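Local coordinates for protein metallo-beta-lactamase (Simiduia agarivorans, PDB 6MFI) that probably hydrolyses beta-lactam antibiotics as a subclass B3 metallo-beta-lactamase, using a two-zinc active site, at residues I113-G118 against T251-A256; A42-G47 against T82-V87. One frame throughout, in Å; residues are numbered along the deposited sequence.

Contact 1: I113-G118 against T251-A256. With ZN (zinc ion), chain B.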
loop_
_atom_site.group_PDB
_atom_site.type_symbol
_atom_site.label_atom_id
_atom_site.label_comp_id
_atom_site.label_asym_id
_atom_site.label_seq_id
_atom_site.Cartn_x
_atom_site.Cartn_y
_atom_site.Cartn_z
ATOM N N ILE A 113 0.980 -11.045 -3.692
ATOM C CA ILE A 113 0.586 -11.894 -2.568
ATOM C C ILE A 113 1.078 -11.328 -1.242
ATOM O O ILE A 113 0.441 -11.529 -0.201
ATOM C CB ILE A 113 1.091 -13.336 -2.790
ATOM C CG1 ILE A 113 0.605 -14.259 -1.670
ATOM C CG2 ILE A 113 2.609 -13.367 -2.900
ATOM C CD1 ILE A 113 1.105 -15.682 -1.783
ATOM N N ASP A 114 2.202 -10.609 -1.247
ATOM C CA ASP A 114 2.727 -10.077 0.004
ATOM C C ASP A 114 1.934 -8.883 0.519
ATOM O O ASP A 114 2.207 -8.417 1.630
ATOM C CB ASP A 114 4.200 -9.692 -0.155
ATOM C CG ASP A 114 4.436 -8.747 -1.314
ATOM O OD1 ASP A 114 3.861 -8.976 -2.396
ATOM O OD2 ASP A 114 5.204 -7.777 -1.140
ATOM N N HIS A 115 0.965 -8.384 -0.244
ATOM C CA HIS A 115 0.159 -7.245 0.173
ATOM C C HIS A 115 -1.333 -7.535 0.247
ATOM O O HIS A 115 -2.024 -6.908 1.052
ATOM C CB HIS A 115 0.382 -6.056 -0.774
ATOM C CG HIS A 115 1.814 -5.633 -0.881
ATOM N ND1 HIS A 115 2.524 -5.127 0.187
ATOM C CD2 HIS A 115 2.670 -5.648 -1.929
ATOM C CE1 HIS A 115 3.756 -4.847 -0.200
ATOM N NE2 HIS A 115 3.870 -5.151 -1.480
ATOM N N VAL A 116 -1.847 -8.459 -0.563
ATOM C CA VAL A 116 -3.279 -8.742 -0.590
ATOM C C VAL A 116 -3.519 -10.236 -0.416
ATOM O O VAL A 116 -4.629 -10.726 -0.651
ATOM C CB VAL A 116 -3.922 -8.234 -1.893
ATOM C CG1 VAL A 116 -3.787 -6.724 -2.003
ATOM C CG2 VAL A 116 -3.290 -8.918 -3.095
ATOM N N GLY A 117 -2.483 -10.967 0.001
ATOM C CA GLY A 117 -2.618 -12.408 0.139
ATOM C C GLY A 117 -3.647 -12.811 1.179
ATOM O O GLY A 117 -4.350 -13.812 1.015
ATOM N N GLY A 118 -3.753 -12.040 2.256
ATOM C CA GLY A 118 -4.708 -12.340 3.305
ATOM C C GLY A 118 -5.938 -11.459 3.266
ATOM O O GLY A 118 -6.609 -11.275 4.285
ATOM N N THR A 251 4.549 3.694 2.377
ATOM C CA THR A 251 4.804 2.705 1.342
ATOM C C THR A 251 4.443 1.311 1.832
ATOM O O THR A 251 4.609 1.000 3.016
ATOM C CB THR A 251 6.278 2.726 0.911
ATOM O OG1 THR A 251 7.121 2.645 2.067
ATOM C CG2 THR A 251 6.589 4.006 0.149
ATOM N N PRO A 252 3.939 0.450 0.938
ATOM C CA PRO A 252 3.617 -0.929 1.350
ATOM C C PRO A 252 4.814 -1.680 1.902
ATOM O O PRO A 252 4.663 -2.497 2.819
ATOM C CB PRO A 252 3.087 -1.562 0.057
ATOM C CG PRO A 252 2.609 -0.412 -0.758
ATOM C CD PRO A 252 3.548 0.713 -0.457
ATOM N N HIS A 253 6.002 -1.437 1.356
ATOM C CA HIS A 253 7.235 -1.847 2.004
ATOM C C HIS A 253 7.768 -0.645 2.765
ATOM O O HIS A 253 8.196 0.332 2.132
ATOM C CB HIS A 253 8.259 -2.334 0.981
ATOM C CG HIS A 253 7.829 -3.560 0.237
ATOM N ND1 HIS A 253 7.988 -4.832 0.743
ATOM C CD2 HIS A 253 7.243 -3.708 -0.975
ATOM C CE1 HIS A 253 7.520 -5.710 -0.125
ATOM N NE2 HIS A 253 7.062 -5.054 -1.177
ATOM N N PRO A 254 7.746 -0.653 4.101
ATOM C CA PRO A 254 8.081 0.571 4.850
ATOM C C PRO A 254 9.455 1.133 4.536
ATOM O O PRO A 254 9.623 2.358 4.528
ATOM C CB PRO A 254 7.979 0.119 6.313
ATOM C CG PRO A 254 7.033 -1.040 6.279
ATOM C CD PRO A 254 7.316 -1.748 4.987
ATOM N N SER A 255 10.443 0.280 4.266
ATOM C CA SER A 255 11.782 0.772 3.972
ATOM C C SER A 255 11.886 1.431 2.602
ATOM O O SER A 255 12.915 2.049 2.313
ATOM C CB SER A 255 12.794 -0.370 4.078
ATOM O OG SER A 255 12.912 -0.825 5.415
ATOM N N ALA A 256 10.856 1.318 1.758
ATOM C CA ALA A 256 10.884 1.997 0.467
ATOM C C ALA A 256 10.886 3.511 0.630
ATOM O O ALA A 256 11.460 4.223 -0.201
ATOM C CB ALA A 256 9.699 1.555 -0.392
HETATM ZN ZN ZN B . 5.665 -6.161 -2.278
HETATM O O HOH W 1 5.716 -7.111 -4.022
#

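Contact 2: A42-G47 against T82-V87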
loop_
_atom_site.group_PDB
_atom_site.type_symbol
_atom_site.label_atom_id
_atom_site.label_comp_id
_atom_site.label_asym_id
_atom_site.label_seq_id
_atom_site.Cartn_x
_atom_site.Cartn_y
_atom_site.Cartn_z
ATOM N N ALA A 42 11.355 -9.285 7.510
ATOM C CA ALA A 42 10.560 -10.361 6.935
ATOM C C ALA A 42 9.107 -9.924 6.779
ATOM O O ALA A 42 8.579 -9.149 7.580
ATOM C CB ALA A 42 10.645 -11.613 7.807
ATOM N N TRP A 43 8.463 -10.433 5.727
ATOM C CA TRP A 43 7.099 -10.013 5.417
ATOM C C TRP A 43 6.126 -10.413 6.518
ATOM O O TRP A 43 5.201 -9.660 6.843
ATOM C CB TRP A 43 6.658 -10.606 4.079
ATOM C CG TRP A 43 7.367 -10.033 2.892
ATOM C CD1 TRP A 43 8.119 -8.896 2.854
ATOM C CD2 TRP A 43 7.388 -10.573 1.565
ATOM N NE1 TRP A 43 8.608 -8.694 1.585
ATOM C CE2 TRP A 43 8.174 -9.710 0.776
ATOM C CE3 TRP A 43 6.821 -11.704 0.970
ATOM C CZ2 TRP A 43 8.405 -9.941 -0.579
ATOM C CZ3 TRP A 43 7.051 -11.931 -0.375
ATOM C CH2 TRP A 43 7.836 -11.055 -1.134
ATOM N N ASP A 44 6.316 -11.593 7.104
ATOM C CA ASP A 44 5.395 -12.126 8.099
ATOM C C ASP A 44 5.907 -11.977 9.526
ATOM O O ASP A 44 5.367 -12.616 10.435
ATOM C CB ASP A 44 5.095 -13.597 7.805
ATOM C CG ASP A 44 4.453 -13.802 6.447
ATOM O OD1 ASP A 44 3.675 -12.923 6.016
ATOM O OD2 ASP A 44 4.718 -14.843 5.812
ATOM N N LYS A 45 6.927 -11.158 9.748
ATOM C CA LYS A 45 7.434 -10.967 11.101
ATOM C C LYS A 45 6.471 -10.091 11.894
ATOM O O LYS A 45 6.105 -9.005 11.430
ATOM C CB LYS A 45 8.824 -10.335 11.079
ATOM C CG LYS A 45 9.402 -10.094 12.465
ATOM C CD LYS A 45 10.804 -9.516 12.399
ATOM C CE LYS A 45 11.391 -9.340 13.790
ATOM N NZ LYS A 45 11.459 -10.630 14.532
ATOM N N PRO A 46 6.037 -10.522 13.077
ATOM C CA PRO A 46 5.088 -9.714 13.853
ATOM C C PRO A 46 5.701 -8.389 14.282
ATOM O O PRO A 46 6.881 -8.309 14.625
ATOM C CB PRO A 46 4.767 -10.604 15.060
ATOM C CG PRO A 46 5.147 -11.989 14.636
ATOM C CD PRO A 46 6.316 -11.818 13.718
ATOM N N GLY A 47 4.878 -7.344 14.257
ATOM C CA GLY A 47 5.301 -6.025 14.656
ATOM C C GLY A 47 4.198 -5.272 15.371
ATOM O O GLY A 47 3.011 -5.587 15.235
ATOM N N THR A 82 0.337 -10.894 3.715
ATOM C CA THR A 82 0.074 -12.273 3.336
ATOM C C THR A 82 -1.080 -12.828 4.168
ATOM O O THR A 82 -1.621 -12.165 5.058
ATOM C CB THR A 82 1.327 -13.129 3.513
ATOM O OG1 THR A 82 1.661 -13.208 4.904
ATOM C CG2 THR A 82 2.499 -12.527 2.751
ATOM N N ASP A 83 -1.464 -14.073 3.873
ATOM C CA ASP A 83 -2.454 -14.745 4.707
ATOM C C ASP A 83 -1.949 -14.907 6.133
ATOM O O ASP A 83 -2.747 -14.950 7.077
ATOM C CB ASP A 83 -2.818 -16.104 4.110
ATOM C CG ASP A 83 -4.225 -16.541 4.469
ATOM O OD1 ASP A 83 -5.091 -15.662 4.672
ATOM O OD2 ASP A 83 -4.467 -17.764 4.549
ATOM N N ARG A 84 -0.630 -14.989 6.308
ATOM C CA ARG A 84 -0.048 -15.043 7.643
ATOM C C ARG A 84 0.102 -13.648 8.239
ATOM O O ARG A 84 -0.060 -13.469 9.451
ATOM C CB ARG A 84 1.304 -15.756 7.591
ATOM C CG ARG A 84 1.831 -16.198 8.943
ATOM C CD ARG A 84 0.719 -16.739 9.829
ATOM N NE ARG A 84 1.076 -16.720 11.247
ATOM C CZ ARG A 84 1.269 -15.619 11.968
ATOM N NH1 ARG A 84 1.594 -15.721 13.248
ATOM N NH2 ARG A 84 1.128 -14.417 11.422
ATOM N N GLY A 85 0.412 -12.653 7.405
ATOM C CA GLY A 85 0.487 -11.282 7.878
ATOM C C GLY A 85 -0.854 -10.687 8.253
ATOM O O GLY A 85 -0.901 -9.755 9.063
ATOM N N ALA A 86 -1.944 -11.205 7.681
ATOM C CA ALA A 86 -3.271 -10.728 8.053
ATOM C C ALA A 86 -3.595 -11.059 9.503
ATOM O O ALA A 86 -4.385 -10.354 10.141
ATOM C CB ALA A 86 -4.326 -11.325 7.122
ATOM N N VAL A 87 -3.000 -12.128 10.039
ATOM C CA VAL A 87 -3.172 -12.441 11.454
ATOM C C VAL A 87 -2.545 -11.354 12.316
ATOM O O VAL A 87 -3.100 -10.963 13.350
ATOM C CB VAL A 87 -2.583 -13.829 11.765
ATOM C CG1 VAL A 87 -2.807 -14.190 13.226
ATOM C CG2 VAL A 87 -3.191 -14.881 10.849
HETATM O O HOH W 2 2.429 -10.339 5.356
#

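Contact 1: I113-G118 against T251-A256
Asp114 and His115, the last two residues of the HxHxDH motif of metallo-beta-lactamases, meet His253 of a distant loop at one of the two zinc ions of the active site. Asp114 OD2 lies 2.0 Å from the zinc. His115 supplies NE2 at 2.2 Å, and His253 completes the protein ligands with its own NE2 at 2.1 Å. Water 1, 2.0 Å from the metal, is the fourth ligand, and it gives a weak hydrogen bond to Asp114 OD1. That oxygen stays 3.3 Å from the zinc, so the carboxylate binds through one oxygen and keeps the other for the water. Asp114 is turned to the metal by its first torsion (54°), which sets CG between the backbone N and the carbonyl carbon. The imidazoles form an offset edge-to-face pair: the edge of His115 points at the face of His253, with planes 78° apart, as both NE2 atoms converge on one ion. Histidine suits such a place because its rigid ring carries NE2, a good zinc ligand, well away from the backbone. Pro252 sets CB against His115 CE1, 3.4 Å away, and its ring restricts the backbone just before His253. The turn carrying His253 is pinned as well, since His253 O accepts from Thr251 OG1 at 2.6 Å and, on the opposite face of its carbonyl plane, from Ala256 N.

Contact 2: A42-G47 against T82-V87
Thr82 turns OG1 between its own backbone N and carbonyl carbon (chi1 66°), while Asp44 sets CG beside its backbone N, opposite the carbonyl carbon (chi1 -61°), and the two side chains come at each other from opposite directions. Thr82 OG1 and Asp44 OD1 are modelled 2.3 Å apart, too short for an ordinary hydrogen bond; a bond from the hydroxyl is likely, but its length is doubtful. The same hydroxyl oxygen accepts from Gly85 N at 2.9 Å, with an N-H...O angle of 156°, and more weakly from Arg84 N. This is a capping bond at the entry to helix 85-95, the helix of a beta-alpha-beta crossover that joins the parallel strands 74-78 and 103-107. Threonine suits the spot because its hydroxyl caps Gly85 N and would still have its proton to offer to the carboxylate. Asp44 belongs to the type I turn from Ala42 to Lys45, in a loop whose Trp43 O is held by Thr61 OG1. The backbones come close at Gly85, whose CA is 5.0 Å from that of Asp44; a side chain here would be crowded by Thr82 N. Arg84 meets the aspartate with its aliphatic root, CB lying 3.9 Å from Asp44 CG. Water 2 bridges the segments too, accepting from Thr82 N at 2.7 Å and donating to Asp44 OD1.

Contact 2 flanks the zinc site of contact 1, their centres being about 10 Å apart. Trp43, next to Asp44, joins them: its CE3 packs 3.5 Å from Asp114 CB, and its NE1 lies 3.6 Å from His253 CE1, so one indole touches a zinc ligand from each segment of contact 1. Thr82 also comes near Asp114, with about 4 Å between the nearest side-chain atoms, yet its side chain stays about 9 Å from the zinc. Further from the metal ligands along 113-118, Gly118 O meets Ala86 CB at 3.6 Å, packing the end of that segment against the first turn of helix 85-95. Contact 2 thus belongs to the surroundings of the metal ligands and supplies none itself.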